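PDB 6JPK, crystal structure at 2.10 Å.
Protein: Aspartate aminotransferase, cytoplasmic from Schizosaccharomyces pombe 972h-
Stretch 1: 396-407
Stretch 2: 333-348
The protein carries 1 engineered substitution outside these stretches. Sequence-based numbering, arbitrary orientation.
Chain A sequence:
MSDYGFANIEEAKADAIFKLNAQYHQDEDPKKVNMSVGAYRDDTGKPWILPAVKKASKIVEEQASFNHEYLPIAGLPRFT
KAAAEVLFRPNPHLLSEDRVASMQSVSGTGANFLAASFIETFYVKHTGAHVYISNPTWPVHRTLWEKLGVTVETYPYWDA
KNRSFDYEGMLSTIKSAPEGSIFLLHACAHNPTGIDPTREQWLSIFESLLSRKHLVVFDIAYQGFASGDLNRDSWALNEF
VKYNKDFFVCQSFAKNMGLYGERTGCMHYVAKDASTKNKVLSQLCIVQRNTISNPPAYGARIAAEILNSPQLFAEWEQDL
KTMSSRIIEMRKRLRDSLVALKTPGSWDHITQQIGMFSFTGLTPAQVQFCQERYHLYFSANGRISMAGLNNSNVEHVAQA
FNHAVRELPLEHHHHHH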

# COMPACT_ATOMS: atom_id res chain seq x y z
N HIS A 396 30.05 -4.53 -26.03
CA HIS A 396 29.45 -5.83 -26.28
C HIS A 396 28.01 -5.68 -26.79
O HIS A 396 27.61 -6.36 -27.74
CB HIS A 396 29.52 -6.66 -25.00
CG HIS A 396 28.86 -8.01 -25.10
ND1 HIS A 396 29.38 -9.04 -25.84
CD2 HIS A 396 27.73 -8.49 -24.51
CE1 HIS A 396 28.60 -10.11 -25.72
NE2 HIS A 396 27.59 -9.80 -24.92
N VAL A 397 27.24 -4.77 -26.20
CA VAL A 397 25.85 -4.56 -26.63
C VAL A 397 25.78 -4.00 -28.05
O VAL A 397 24.99 -4.46 -28.88
CB VAL A 397 25.11 -3.66 -25.62
CG1 VAL A 397 23.71 -3.27 -26.17
CG2 VAL A 397 25.00 -4.36 -24.27
N ALA A 398 26.59 -2.97 -28.33
CA ALA A 398 26.63 -2.42 -29.69
C ALA A 398 27.01 -3.48 -30.72
O ALA A 398 26.43 -3.54 -31.81
CB ALA A 398 27.62 -1.26 -29.75
N GLN A 399 28.00 -4.31 -30.40
CA GLN A 399 28.43 -5.35 -31.34
C GLN A 399 27.30 -6.34 -31.61
O GLN A 399 27.12 -6.78 -32.74
CB GLN A 399 29.66 -6.08 -30.79
CG GLN A 399 30.93 -5.23 -30.75
CD GLN A 399 31.67 -5.20 -32.08
OE1 GLN A 399 31.42 -6.02 -32.97
NE2 GLN A 399 32.60 -4.25 -32.22
N ALA A 400 26.53 -6.69 -30.56
CA ALA A 400 25.39 -7.58 -30.71
C ALA A 400 24.34 -6.98 -31.63
O ALA A 400 23.85 -7.65 -32.54
CB ALA A 400 24.77 -7.88 -29.35
N PHE A 401 23.95 -5.72 -31.36
CA PHE A 401 22.96 -5.05 -32.19
C PHE A 401 23.43 -4.99 -33.64
O PHE A 401 22.67 -5.29 -34.57
CB PHE A 401 22.67 -3.64 -31.66
CG PHE A 401 21.86 -3.60 -30.38
CD1 PHE A 401 21.60 -4.75 -29.64
CD2 PHE A 401 21.34 -2.40 -29.92
CE1 PHE A 401 20.86 -4.70 -28.46
CE2 PHE A 401 20.59 -2.34 -28.73
CZ PHE A 401 20.35 -3.50 -28.01
N ASN A 402 24.68 -4.59 -33.85
CA ASN A 402 25.22 -4.49 -35.20
C ASN A 402 25.10 -5.82 -35.92
O ASN A 402 24.60 -5.90 -37.05
CB ASN A 402 26.67 -4.03 -35.15
CG ASN A 402 27.34 -4.03 -36.51
OD1 ASN A 402 26.96 -3.27 -37.40
ND2 ASN A 402 28.34 -4.88 -36.69
N HIS A 403 25.53 -6.90 -35.26
CA HIS A 403 25.48 -8.22 -35.87
C HIS A 403 24.03 -8.64 -36.15
O HIS A 403 23.71 -9.13 -37.24
CB HIS A 403 26.18 -9.22 -34.96
CG HIS A 403 26.44 -10.55 -35.59
ND1 HIS A 403 27.15 -11.54 -34.95
CD2 HIS A 403 26.09 -11.06 -36.79
CE1 HIS A 403 27.23 -12.61 -35.73
NE2 HIS A 403 26.59 -12.34 -36.86
N ALA A 404 23.15 -8.45 -35.17
CA ALA A 404 21.76 -8.88 -35.30
C ALA A 404 21.07 -8.17 -36.47
O ALA A 404 20.37 -8.80 -37.27
CB ALA A 404 21.01 -8.63 -33.99
N VAL A 405 21.25 -6.86 -36.57
CA VAL A 405 20.59 -6.10 -37.63
C VAL A 405 21.15 -6.47 -39.00
O VAL A 405 20.40 -6.62 -39.97
CB VAL A 405 20.72 -4.59 -37.35
CG1 VAL A 405 20.30 -3.77 -38.58
CG2 VAL A 405 19.87 -4.24 -36.14
N ARG A 406 22.47 -6.63 -39.11
CA ARG A 406 23.07 -7.01 -40.38
C ARG A 406 22.66 -8.41 -40.80
O ARG A 406 22.48 -8.68 -41.99
CB ARG A 406 24.60 -6.93 -40.30
CG ARG A 406 25.15 -5.52 -40.31
CD ARG A 406 26.64 -5.55 -40.04
NE ARG A 406 27.24 -4.21 -40.11
CZ ARG A 406 27.61 -3.63 -41.24
NH1 ARG A 406 27.40 -4.24 -42.40
NH2 ARG A 406 28.17 -2.42 -41.23
N GLU A 407 22.55 -9.32 -39.83
CA GLU A 407 22.26 -10.71 -40.15
C GLU A 407 20.79 -10.93 -40.47
O GLU A 407 20.47 -11.77 -41.32
CB GLU A 407 22.69 -11.59 -38.97
CG GLU A 407 22.40 -13.07 -39.12
CD GLU A 407 23.22 -13.75 -40.22
OE1 GLU A 407 24.18 -13.13 -40.73
OE2 GLU A 407 22.88 -14.90 -40.56
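Stretch 2 (333-348) RLRDSLVALKTPGSWD

Stretch 2 (333-348) lying on the helix 396-407. Its first part, from Arg 333 to about Ala 340, is the last portion of a helix that begins earlier in the chain; the remainder is loop or turn. The two helices run in broadly the same direction, their axes crossing at -45° with a closest approach of 9.2 Å. Lys 342, with positive phi (60/37), leaves the helix through a Schellman motif: Thr 343 N bonds to Leu 338 O (3.0 Å) and Lys 342 N to Val 339 O (2.8 Å). Thr 343 and Pro 344 then continue extended, and the chain remains against stretch 1 beyond the helix. In register, Ala 398 CA lies 5.8 Å from Leu 334 CA, and Asn 402 CA 5.3 Å from Thr 343 CA.

Van der Waals packing: Ala 398 points toward stretch 2, its CB 3.5 Å from Ser 337 CB and 4.0 Å from Leu 334 CD1. Leu 334 CD2 meets Phe 401 CE2 at 4.1 Å, while Leu 338 CD2 lies 3.9 Å from Phe 401 CB. Leu 341 points toward stretch 1, its CD1 4.0 Å from Ala 398 O. Farther along, Val 405 CB packs on Thr 343 CG2 (3.9 Å), and Val 405 CG2 touches the ring edge of Trp 347 at CH2 (4.1 Å).

Polar contacts: Thr 343 OG1 donates to Asn 402 OD1 (2.8 Å), which also accepts from Arg 406 NE (2.9 Å) one helical turn on. This second bond helps hold the guanidinium where Arg 406 NH2 donates to Leu 341 O (2.9 Å, 159°), a carbonyl near the guanidinium plane at the turn. Pro 344 CD covers one guanidinium face and lies 3.7 Å from Arg 406 CG. Within stretch 2, Trp 347 NE1 donates to Thr 343 O (3.3 Å), tying the indole back to the turn.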

# COMPACT_ATOMS: atom_id res chain seq x y z
N ARG A 333 27.08 6.57 -26.10
CA ARG A 333 28.05 5.52 -26.41
C ARG A 333 27.44 4.49 -27.35
O ARG A 333 28.04 4.10 -28.35
CB ARG A 333 28.54 4.83 -25.13
CG ARG A 333 29.50 5.64 -24.25
CD ARG A 333 30.92 5.74 -24.83
NE ARG A 333 31.52 4.44 -25.08
CZ ARG A 333 32.04 3.66 -24.13
NH1 ARG A 333 32.03 4.07 -22.86
NH2 ARG A 333 32.57 2.48 -24.44
N LEU A 334 26.23 4.03 -27.03
CA LEU A 334 25.57 3.03 -27.87
C LEU A 334 25.36 3.55 -29.29
O LEU A 334 25.73 2.89 -30.26
CB LEU A 334 24.23 2.62 -27.24
CG LEU A 334 23.47 1.53 -27.97
CD1 LEU A 334 24.34 0.28 -28.16
CD2 LEU A 334 22.17 1.19 -27.23
N ARG A 335 24.80 4.76 -29.42
CA ARG A 335 24.58 5.34 -30.74
C ARG A 335 25.89 5.55 -31.49
O ARG A 335 25.99 5.22 -32.68
CB ARG A 335 23.83 6.66 -30.63
CG ARG A 335 23.60 7.35 -31.99
CD ARG A 335 23.89 8.84 -31.93
NE ARG A 335 23.81 9.50 -33.24
CZ ARG A 335 24.86 9.90 -33.95
NH1 ARG A 335 26.09 9.71 -33.49
NH2 ARG A 335 24.69 10.49 -35.12
N ASP A 336 26.91 6.08 -30.80
CA ASP A 336 28.18 6.34 -31.47
C ASP A 336 28.82 5.06 -31.98
O ASP A 336 29.47 5.07 -33.03
CB ASP A 336 29.15 7.07 -30.53
CG ASP A 336 28.78 8.54 -30.34
OD1 ASP A 336 27.82 9.01 -31.00
OD2 ASP A 336 29.44 9.22 -29.54
N SER A 337 28.66 3.95 -31.26
CA SER A 337 29.27 2.71 -31.74
C SER A 337 28.52 2.13 -32.93
O SER A 337 29.13 1.58 -33.85
CB SER A 337 29.34 1.67 -30.62
OG SER A 337 30.28 2.06 -29.64
N LEU A 338 27.19 2.24 -32.91
CA LEU A 338 26.39 1.78 -34.04
C LEU A 338 26.69 2.60 -35.30
O LEU A 338 26.72 2.05 -36.41
CB LEU A 338 24.90 1.86 -33.69
CG LEU A 338 24.45 0.92 -32.57
CD1 LEU A 338 23.01 1.23 -32.17
CD2 LEU A 338 24.58 -0.52 -33.02
N VAL A 339 26.89 3.91 -35.15
CA VAL A 339 27.29 4.74 -36.28
C VAL A 339 28.66 4.30 -36.79
O VAL A 339 28.87 4.09 -37.99
CB VAL A 339 27.27 6.23 -35.90
CG1 VAL A 339 27.98 7.07 -36.96
CG2 VAL A 339 25.83 6.71 -35.74
N ALA A 340 29.62 4.13 -35.87
CA ALA A 340 30.98 3.76 -36.25
C ALA A 340 31.02 2.39 -36.91
O ALA A 340 31.81 2.16 -37.84
CB ALA A 340 31.88 3.77 -35.02
N LEU A 341 30.19 1.46 -36.45
CA LEU A 341 30.08 0.15 -37.08
C LEU A 341 29.27 0.20 -38.37
O LEU A 341 29.16 -0.83 -39.04
CB LEU A 341 29.45 -0.85 -36.11
CG LEU A 341 30.31 -1.22 -34.90
CD1 LEU A 341 29.49 -1.93 -33.83
CD2 LEU A 341 31.50 -2.09 -35.35
N LYS A 342 28.67 1.35 -38.69
CA LYS A 342 27.88 1.52 -39.91
C LYS A 342 26.68 0.56 -39.95
O LYS A 342 26.32 0.04 -41.00
CB LYS A 342 28.74 1.34 -41.17
CG LYS A 342 29.93 2.30 -41.29
CD LYS A 342 30.90 1.79 -42.36
CE LYS A 342 32.03 2.77 -42.63
NZ LYS A 342 31.59 3.90 -43.50
N THR A 343 26.08 0.32 -38.78
CA THR A 343 24.91 -0.54 -38.71
C THR A 343 23.80 0.02 -39.60
O THR A 343 23.52 1.23 -39.54
CB THR A 343 24.43 -0.67 -37.26
OG1 THR A 343 25.52 -1.09 -36.43
CG2 THR A 343 23.31 -1.69 -37.16
N PRO A 344 23.17 -0.80 -40.45
CA PRO A 344 22.10 -0.29 -41.31
C PRO A 344 21.00 0.37 -40.50
O PRO A 344 20.67 -0.07 -39.39
CB PRO A 344 21.60 -1.54 -42.03
CG PRO A 344 22.77 -2.47 -42.03
CD PRO A 344 23.49 -2.21 -40.73
N GLY A 345 20.42 1.42 -41.06
CA GLY A 345 19.36 2.16 -40.41
C GLY A 345 19.88 3.39 -39.70
O GLY A 345 21.08 3.64 -39.60
N SER A 346 18.94 4.19 -39.20
CA SER A 346 19.28 5.39 -38.45
C SER A 346 19.15 5.11 -36.96
O SER A 346 18.26 4.37 -36.53
CB SER A 346 18.39 6.56 -38.84
OG SER A 346 17.04 6.28 -38.53
N TRP A 347 20.06 5.68 -36.17
CA TRP A 347 20.18 5.35 -34.76
C TRP A 347 20.06 6.58 -33.88
O TRP A 347 20.27 6.50 -32.67
CB TRP A 347 21.49 4.58 -34.51
CG TRP A 347 21.43 3.29 -35.26
CD1 TRP A 347 22.00 3.00 -36.48
CD2 TRP A 347 20.67 2.13 -34.89
NE1 TRP A 347 21.67 1.72 -36.86
CE2 TRP A 347 20.85 1.17 -35.91
CE3 TRP A 347 19.87 1.81 -33.79
CZ2 TRP A 347 20.25 -0.09 -35.85
CZ3 TRP A 347 19.27 0.56 -33.73
CH2 TRP A 347 19.47 -0.38 -34.76
N ASP A 348 19.66 7.72 -34.46
CA ASP A 348 19.51 8.95 -33.69
C ASP A 348 18.36 8.88 -32.69
O ASP A 348 18.36 9.66 -31.73
CB ASP A 348 19.31 10.13 -34.63
CG ASP A 348 20.54 10.39 -35.49
OD1 ASP A 348 20.50 10.12 -36.71
OD2 ASP A 348 21.58 10.81 -34.92